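Local atomic coordinates of CheC domain protein (PDB entry 3IIC), a protein that probably acts as a CheX-like phosphatase of the CheC-like superfamily in chemotaxis signalling. Residues A[9-14]-A[97-101]; A[32-36]-A[134-138]; A[64-68]-A[79-83]. All coordinates share one frame. Numbering follows the deposited sequence.

Contact 1: A[9-14]-A[97-101]; sequences PFLDSL and VTGGA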
loop_
_atom_site.group_PDB
_atom_site.type_symbol
_atom_site.label_atom_id
_atom_site.label_comp_id
_atom_site.label_asym_id
_atom_site.label_seq_id
_atom_site.Cartn_x
_atom_site.Cartn_y
_atom_site.Cartn_z
ATOM N N PRO A 9 -11.130 5.222 -16.948
ATOM C CA PRO A 9 -10.150 6.305 -16.751
ATOM C C PRO A 9 -8.819 5.844 -16.112
ATOM O O PRO A 9 -7.776 6.320 -16.518
ATOM C CB PRO A 9 -10.894 7.284 -15.848
ATOM C CG PRO A 9 -12.320 7.146 -16.319
ATOM C CD PRO A 9 -12.500 5.689 -16.642
ATOM N N PHE A 10 -8.875 4.913 -15.161
ATOM C CA PHE A 10 -7.660 4.343 -14.551
ATOM C C PHE A 10 -6.868 3.507 -15.562
ATOM O O PHE A 10 -5.658 3.617 -15.626
ATOM C CB PHE A 10 -7.985 3.494 -13.316
ATOM C CG PHE A 10 -8.533 4.284 -12.164
ATOM C CD1 PHE A 10 -7.680 5.009 -11.319
ATOM C CD2 PHE A 10 -9.908 4.318 -11.916
ATOM C CE1 PHE A 10 -8.189 5.749 -10.254
ATOM C CE2 PHE A 10 -10.424 5.037 -10.847
ATOM C CZ PHE A 10 -9.578 5.768 -10.013
ATOM N N LEU A 11 -7.568 2.708 -16.365
ATOM C CA LEU A 11 -6.927 1.847 -17.390
ATOM C C LEU A 11 -6.266 2.680 -18.514
ATOM O O LEU A 11 -5.113 2.435 -18.887
ATOM C CB LEU A 11 -7.940 0.836 -17.968
ATOM C CG LEU A 11 -8.645 -0.114 -16.970
ATOM C CD1 LEU A 11 -9.441 -1.173 -17.742
ATOM C CD2 LEU A 11 -7.675 -0.797 -15.946
ATOM N N ASP A 12 -7.010 3.666 -19.017
ATOM C CA ASP A 12 -6.517 4.592 -20.034
ATOM C C ASP A 12 -5.265 5.395 -19.566
ATOM O O ASP A 12 -4.376 5.629 -20.361
ATOM C CB ASP A 12 -7.592 5.611 -20.414
ATOM C CG ASP A 12 -8.814 5.004 -21.134
ATOM O OD1 ASP A 12 -8.777 3.883 -21.698
ATOM O OD2 ASP A 12 -9.839 5.720 -21.138
ATOM N N SER A 13 -5.245 5.836 -18.304
ATOM C CA SER A 13 -4.135 6.622 -17.742
ATOM C C SER A 13 -2.877 5.797 -17.661
ATOM O O SER A 13 -1.808 6.335 -17.906
ATOM C CB SER A 13 -4.422 7.168 -16.339
ATOM O OG SER A 13 -5.559 7.974 -16.340
ATOM N N LEU A 14 -3.030 4.527 -17.257
ATOM C CA LEU A 14 -1.956 3.571 -17.236
ATOM C C LEU A 14 -1.286 3.468 -18.618
ATOM O O LEU A 14 -0.082 3.641 -18.709
ATOM C CB LEU A 14 -2.414 2.196 -16.751
ATOM C CG LEU A 14 -1.304 1.126 -16.642
ATOM C CD1 LEU A 14 -0.209 1.583 -15.696
ATOM C CD2 LEU A 14 -1.877 -0.246 -16.215
ATOM N N VAL A 97 -0.785 8.039 -12.956
ATOM C CA VAL A 97 -1.939 7.224 -13.350
ATOM C C VAL A 97 -3.186 7.655 -12.550
ATOM O O VAL A 97 -4.234 7.970 -13.142
ATOM C CB VAL A 97 -1.671 5.680 -13.204
ATOM C CG1 VAL A 97 -2.943 4.879 -13.377
ATOM C CG2 VAL A 97 -0.580 5.200 -14.193
ATOM N N THR A 98 -3.058 7.706 -11.223
ATOM C CA THR A 98 -4.163 8.099 -10.323
ATOM C C THR A 98 -4.657 9.559 -10.568
ATOM O O THR A 98 -5.870 9.794 -10.693
ATOM C CB THR A 98 -3.785 7.895 -8.824
ATOM O OG1 THR A 98 -3.114 6.644 -8.687
ATOM C CG2 THR A 98 -5.021 7.884 -7.952
ATOM N N GLY A 99 -3.720 10.505 -10.657
ATOM C CA GLY A 99 -4.016 11.920 -10.945
ATOM C C GLY A 99 -4.672 12.095 -12.303
ATOM O O GLY A 99 -5.620 12.885 -12.438
ATOM N N GLY A 100 -4.192 11.348 -13.303
ATOM C CA GLY A 100 -4.791 11.337 -14.644
ATOM C C GLY A 100 -6.243 10.840 -14.612
ATOM O O GLY A 100 -7.106 11.413 -15.268
ATOM N N ALA A 101 -6.496 9.765 -13.857
ATOM C CA ALA A 101 -7.857 9.228 -13.671
ATOM C C ALA A 101 -8.737 10.217 -12.864
ATOM O O ALA A 101 -9.905 10.432 -13.222
ATOM C CB ALA A 101 -7.814 7.848 -12.994
#
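Val97 and Ala101, one turn apart on helix 84-107, supply the face that meets helix 4-22. The two helix segments cross at 130° with their axes 8.1 Å apart, and small residues make this closeness possible: the CA atoms of Pro9 and Ala101 lie 4.8 Å apart, those of Ser13 and Val97 4.9 Å. The CB of Ala101 points toward the partner helix. It sits over the face of the Phe10 ring, 3.6 Å from the centroid, as a CH-pi contact, and also touches Pro9 (CB to CB, 4.2 Å). Val97 covers the next turn, with CG1 3.7 Å from Phe10 O and CG2 3.9 Å from Leu14 CD1. Between them Ser13 faces the bare backbone of Gly100, where a CB would lie about 3.0 Å from Ser13 OG. That hydroxyl turns back on its own helix and donates to Pro9 O at 2.8 Å. On the side facing the sheet, Phe10 touches Leu58 and Leu14 touches Ile60 of strand 54-62. With the serine satisfied internally, the helices are joined by apolar packing and close shape fit, not by polar bonds between them.

Contact 2: A[32-36]-A[134-138]; sequences NLKKD and QKIIM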
loop_
_atom_site.group_PDB
_atom_site.type_symbol
_atom_site.label_atom_id
_atom_site.label_comp_id
_atom_site.label_asym_id
_atom_site.label_seq_id
_atom_site.Cartn_x
_atom_site.Cartn_y
_atom_site.Cartn_z
ATOM N N ASN A 32 -9.890 -10.086 -13.646
ATOM C CA ASN A 32 -10.510 -10.843 -12.573
ATOM C C ASN A 32 -11.322 -9.781 -11.814
ATOM O O ASN A 32 -10.793 -8.736 -11.414
ATOM C CB ASN A 32 -9.462 -11.551 -11.703
ATOM C CG ASN A 32 -10.077 -12.552 -10.734
ATOM O OD1 ASN A 32 -10.962 -12.217 -9.979
ATOM N ND2 ASN A 32 -9.580 -13.783 -10.739
ATOM N N LEU A 33 -12.605 -10.055 -11.660
ATOM C CA LEU A 33 -13.567 -9.174 -10.987
ATOM C C LEU A 33 -14.013 -9.723 -9.626
ATOM O O LEU A 33 -14.819 -9.085 -8.964
ATOM C CB LEU A 33 -14.805 -8.996 -11.886
ATOM C CG LEU A 33 -14.585 -8.619 -13.361
ATOM C CD1 LEU A 33 -15.897 -8.631 -14.143
ATOM C CD2 LEU A 33 -13.906 -7.291 -13.465
ATOM N N LYS A 34 -13.464 -10.868 -9.198
ATOM C CA LYS A 34 -13.882 -11.574 -7.990
ATOM C C LYS A 34 -12.838 -11.809 -6.905
ATOM O O LYS A 34 -13.200 -11.829 -5.737
ATOM C CB LYS A 34 -14.400 -12.955 -8.410
ATOM C CG LYS A 34 -15.646 -12.949 -9.324
ATOM C CD LYS A 34 -16.925 -12.405 -8.669
ATOM C CE LYS A 34 -17.356 -13.236 -7.476
ATOM N NZ LYS A 34 -18.718 -12.880 -6.997
ATOM N N LYS A 35 -11.568 -12.012 -7.282
ATOM C CA LYS A 35 -10.534 -12.453 -6.348
ATOM C C LYS A 35 -9.186 -11.840 -6.689
ATOM O O LYS A 35 -8.782 -11.839 -7.856
ATOM C CB LYS A 35 -10.424 -13.996 -6.398
ATOM C CG LYS A 35 -9.454 -14.660 -5.401
ATOM C CD LYS A 35 -10.036 -14.804 -3.998
ATOM C CE LYS A 35 -8.950 -14.962 -2.902
ATOM N NZ LYS A 35 -8.323 -13.644 -2.498
ATOM N N ASP A 36 -8.520 -11.313 -5.647
ATOM C CA ASP A 36 -7.184 -10.758 -5.734
ATOM C C ASP A 36 -6.255 -11.630 -4.872
ATOM O O ASP A 36 -6.639 -12.711 -4.434
ATOM C CB ASP A 36 -7.172 -9.260 -5.380
ATOM C CG ASP A 36 -7.537 -8.957 -3.918
ATOM O OD1 ASP A 36 -7.569 -9.843 -3.048
ATOM O OD2 ASP A 36 -7.803 -7.785 -3.642
ATOM N N GLN A 134 -16.371 -3.309 -5.017
ATOM C CA GLN A 134 -16.123 -4.079 -6.227
ATOM C C GLN A 134 -14.645 -3.929 -6.565
ATOM O O GLN A 134 -14.068 -2.859 -6.375
ATOM C CB GLN A 134 -17.015 -3.601 -7.369
ATOM N N LYS A 135 -14.050 -5.012 -7.058
ATOM C CA LYS A 135 -12.622 -5.084 -7.435
ATOM C C LYS A 135 -12.463 -5.447 -8.892
ATOM O O LYS A 135 -13.275 -6.177 -9.440
ATOM C CB LYS A 135 -11.922 -6.208 -6.676
ATOM C CG LYS A 135 -12.054 -6.181 -5.193
ATOM C CD LYS A 135 -11.265 -7.327 -4.585
ATOM C CE LYS A 135 -11.250 -7.216 -3.079
ATOM N NZ LYS A 135 -10.432 -8.293 -2.462
ATOM N N ILE A 136 -11.408 -4.937 -9.507
ATOM C CA ILE A 136 -11.002 -5.329 -10.856
ATOM C C ILE A 136 -9.471 -5.461 -10.801
ATOM O O ILE A 136 -8.807 -4.592 -10.240
ATOM C CB ILE A 136 -11.493 -4.370 -12.006
ATOM C CG1 ILE A 136 -11.014 -4.889 -13.378
ATOM C CG2 ILE A 136 -11.027 -2.952 -11.788
ATOM C CD1 ILE A 136 -11.763 -4.357 -14.623
ATOM N N ILE A 137 -8.952 -6.600 -11.274
ATOM C CA ILE A 137 -7.510 -6.839 -11.402
ATOM C C ILE A 137 -7.307 -7.160 -12.876
ATOM O O ILE A 137 -7.845 -8.161 -13.371
ATOM C CB ILE A 137 -6.966 -7.989 -10.512
ATOM C CG1 ILE A 137 -7.432 -7.819 -9.052
ATOM C CG2 ILE A 137 -5.426 -8.055 -10.651
ATOM C CD1 ILE A 137 -8.817 -8.367 -8.767
HETATM N N MSE A 138 -6.604 -6.266 -13.575
HETATM C CA MSE A 138 -6.366 -6.394 -14.996
HETATM C C MSE A 138 -4.885 -6.580 -15.350
HETATM O O MSE A 138 -4.082 -5.738 -14.982
HETATM C CB MSE A 138 -6.875 -5.177 -15.750
HETATM C CG MSE A 138 -6.588 -5.317 -17.254
HETATM SE SE MSE A 138 -7.702 -4.330 -18.396
HETATM C CE MSE A 138 -9.326 -5.299 -18.094
HETATM O O HOH W 1 -10.364 -10.920 -3.196
#
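Lys135 and Asp36 make the strongest side-chain link, a salt bridge with NZ 2.9 Å from OD2. Both ends have a further partner in His129, whose backbone N donates to Asp36 OD2 and whose O accepts from Lys135 NZ. Water 1 accepts from Lys135 NZ at 2.7 Å and from Asp36 N at 3.1 Å, tying the lysine to the loop backbone too. At the other end of the contact, Asn32 and Ile137 form an isolated antiparallel bridge, a hydrogen-bonded pair in which Asn32 N to Ile137 O and Ile137 N to Asn32 O both measure 2.8 Å. Leu33 stays beside the strand, its CA 3.4 Å from Lys135 O in a CA-H...O contact, before the chain turns at Lys34 and Lys35. Asn32 OD1 shapes that turn by accepting from Lys34 N (2.9 Å) and Lys35 N (2.8 Å), an Asx turn extended to an Asx motif. Ile137 fills the curve so formed: its CD1 lies 3.6 Å from Lys35 O and 3.9 Å from Asp36 CB. On the other side of the strand, Leu33 CD2 packs on Ile136 CG1 at 3.8 Å. Strand 134-141 is bonded along its other edge to strand 147-154, through Ile136 with Ile151 and Met138 with Ile149. Ile136 and Met138 meet helix 4-22 at Ile7 and Leu11, whereas Lys135 and Ile137 lie against Glu150.

Contact 3: A[64-68]-A[79-83]; sequences ETLIL and PESID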
loop_
_atom_site.group_PDB
_atom_site.type_symbol
_atom_site.label_atom_id
_atom_site.label_comp_id
_atom_site.label_asym_id
_atom_site.label_seq_id
_atom_site.Cartn_x
_atom_site.Cartn_y
_atom_site.Cartn_z
ATOM N N GLU A 64 9.812 -7.862 -12.555
ATOM C CA GLU A 64 11.110 -7.194 -12.623
ATOM C C GLU A 64 11.577 -6.890 -14.061
ATOM O O GLU A 64 11.982 -5.770 -14.339
ATOM C CB GLU A 64 12.198 -7.997 -11.861
ATOM C CG GLU A 64 13.596 -7.348 -11.971
ATOM C CD GLU A 64 14.648 -7.970 -11.079
ATOM O OE1 GLU A 64 15.730 -8.264 -11.597
ATOM O OE2 GLU A 64 14.419 -8.148 -9.876
ATOM N N THR A 65 11.515 -7.867 -14.965
ATOM C CA THR A 65 11.996 -7.680 -16.353
ATOM C C THR A 65 11.285 -6.528 -17.077
ATOM O O THR A 65 11.910 -5.807 -17.838
ATOM C CB THR A 65 11.890 -8.969 -17.210
ATOM O OG1 THR A 65 10.545 -9.444 -17.145
ATOM C CG2 THR A 65 12.845 -10.072 -16.725
ATOM N N LEU A 66 9.994 -6.341 -16.799
ATOM C CA LEU A 66 9.210 -5.276 -17.418
ATOM C C LEU A 66 9.623 -3.889 -16.928
ATOM O O LEU A 66 9.840 -3.008 -17.746
ATOM C CB LEU A 66 7.696 -5.492 -17.198
ATOM C CG LEU A 66 6.767 -4.371 -17.718
ATOM C CD1 LEU A 66 7.045 -3.996 -19.202
ATOM C CD2 LEU A 66 5.291 -4.706 -17.467
ATOM N N ILE A 67 9.707 -3.697 -15.610
ATOM C CA ILE A 67 10.059 -2.389 -15.049
ATOM C C ILE A 67 11.491 -2.003 -15.362
ATOM O O ILE A 67 11.753 -0.823 -15.587
ATOM C CB ILE A 67 9.748 -2.265 -13.516
ATOM C CG1 ILE A 67 9.745 -0.797 -13.084
ATOM C CG2 ILE A 67 10.691 -3.159 -12.659
ATOM C CD1 ILE A 67 8.698 0.080 -13.817
ATOM N N LEU A 68 12.407 -2.982 -15.392
ATOM C CA LEU A 68 13.804 -2.710 -15.790
ATOM C C LEU A 68 13.913 -2.349 -17.292
ATOM O O LEU A 68 14.754 -1.551 -17.650
ATOM C CB LEU A 68 14.774 -3.846 -15.349
ATOM C CG LEU A 68 14.834 -4.135 -13.823
ATOM C CD1 LEU A 68 15.933 -5.177 -13.442
ATOM C CD2 LEU A 68 15.050 -2.847 -13.032
ATOM N N PRO A 79 19.030 -1.237 -15.070
ATOM C CA PRO A 79 19.656 -1.252 -13.721
ATOM C C PRO A 79 20.107 -2.583 -13.064
ATOM O O PRO A 79 20.621 -2.513 -11.938
ATOM C CB PRO A 79 18.552 -0.655 -12.832
ATOM C CG PRO A 79 17.848 0.255 -13.717
ATOM C CD PRO A 79 17.807 -0.413 -15.059
ATOM N N GLU A 80 19.883 -3.753 -13.680
ATOM C CA GLU A 80 20.238 -5.099 -13.095
ATOM C C GLU A 80 19.332 -5.624 -11.978
ATOM O O GLU A 80 19.039 -6.824 -11.975
ATOM C CB GLU A 80 21.720 -5.271 -12.671
ATOM C CG GLU A 80 22.662 -5.712 -13.785
ATOM C CD GLU A 80 24.068 -5.942 -13.268
ATOM O OE1 GLU A 80 24.629 -5.011 -12.646
ATOM O OE2 GLU A 80 24.627 -7.043 -13.497
ATOM N N SER A 81 18.971 -4.767 -11.009
ATOM C CA SER A 81 17.992 -5.096 -9.945
ATOM C C SER A 81 17.070 -3.902 -9.675
ATOM O O SER A 81 17.291 -2.801 -10.188
ATOM C CB SER A 81 18.690 -5.490 -8.639
ATOM O OG SER A 81 19.122 -4.348 -7.915
ATOM N N ILE A 82 16.073 -4.119 -8.826
ATOM C CA ILE A 82 15.112 -3.077 -8.465
ATOM C C ILE A 82 15.701 -2.297 -7.294
ATOM O O ILE A 82 15.769 -2.812 -6.192
ATOM C CB ILE A 82 13.724 -3.667 -8.158
ATOM C CG1 ILE A 82 13.136 -4.269 -9.432
ATOM C CG2 ILE A 82 12.785 -2.597 -7.602
ATOM C CD1 ILE A 82 11.892 -5.099 -9.178
ATOM N N ASP A 83 16.111 -1.055 -7.564
ATOM C CA ASP A 83 16.745 -0.168 -6.582
ATOM C C ASP A 83 15.872 1.049 -6.313
ATOM O O ASP A 83 14.694 1.075 -6.696
ATOM C CB ASP A 83 18.200 0.185 -7.021
ATOM C CG ASP A 83 18.284 0.855 -8.378
ATOM O OD1 ASP A 83 17.258 1.301 -8.972
ATOM O OD2 ASP A 83 19.425 0.903 -8.874
#
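Pro79 lies in the loop that follows helix 64-75 and packs over its first turns; its CB is 4.1 Å from Leu68 CD2. Glu80 follows with a positive phi of 75° and a psi of -45°, which fits a classic gamma turn: Ser81 N reaches back to Pro79 O at 2.9 Å, though that bond is weak. The CA-to-CB bonds of Glu80 and Ser81 point away from the helix, and what these residues offer is backbone: Glu80 C lies 3.7 Å from Leu68 CD1, and Ser81 O 3.6 Å from Leu68 CD2. Ile82 then turns its side chain back along the helix: CG1 is 4.3 Å from Leu68 CD2, and CD1 is 4.2 Å from Ile67 CG2 and 4.0 Å from Glu64 CB. Leu68, the residue most covered here, is thus wrapped by four successive residues, Pro79 to Ile82. Asp83 leaves the contact and becomes the N-cap of helix 84-107, its OD1 accepting from Val86 N. The loop between two consecutive helices is therefore held to the first by mostly apolar packing. Ile67 and Leu68 both touch Val86 of helix 84-107, while Ile67 and Ile82 share Val43 of strand 43-51 beneath; at the start of helix 64-75, Glu64 N is bonded to Asp42 OD2.

How the contacts relate
Contacts 1 and 2 meet directly: Leu11 CD1, on helix 4-22, packs 3.7 Å from the SE of Met138 on strand 134-141, so the two contacts, their centres 17 Å apart, are linked through residues that take no part in either interface. Contact 3 stands apart, its centre 23 Å from that of contact 1 and 26 Å from that of contact 2. It is tied to contact 1 through helix 84-107, which is capped by Asp83 and reaches contact 1 further along. Between the two, that helix carries an E-x-x-N sequence like the signature of CheC and CheX phosphatases, probably marking the active surface; no ligand confirms it here.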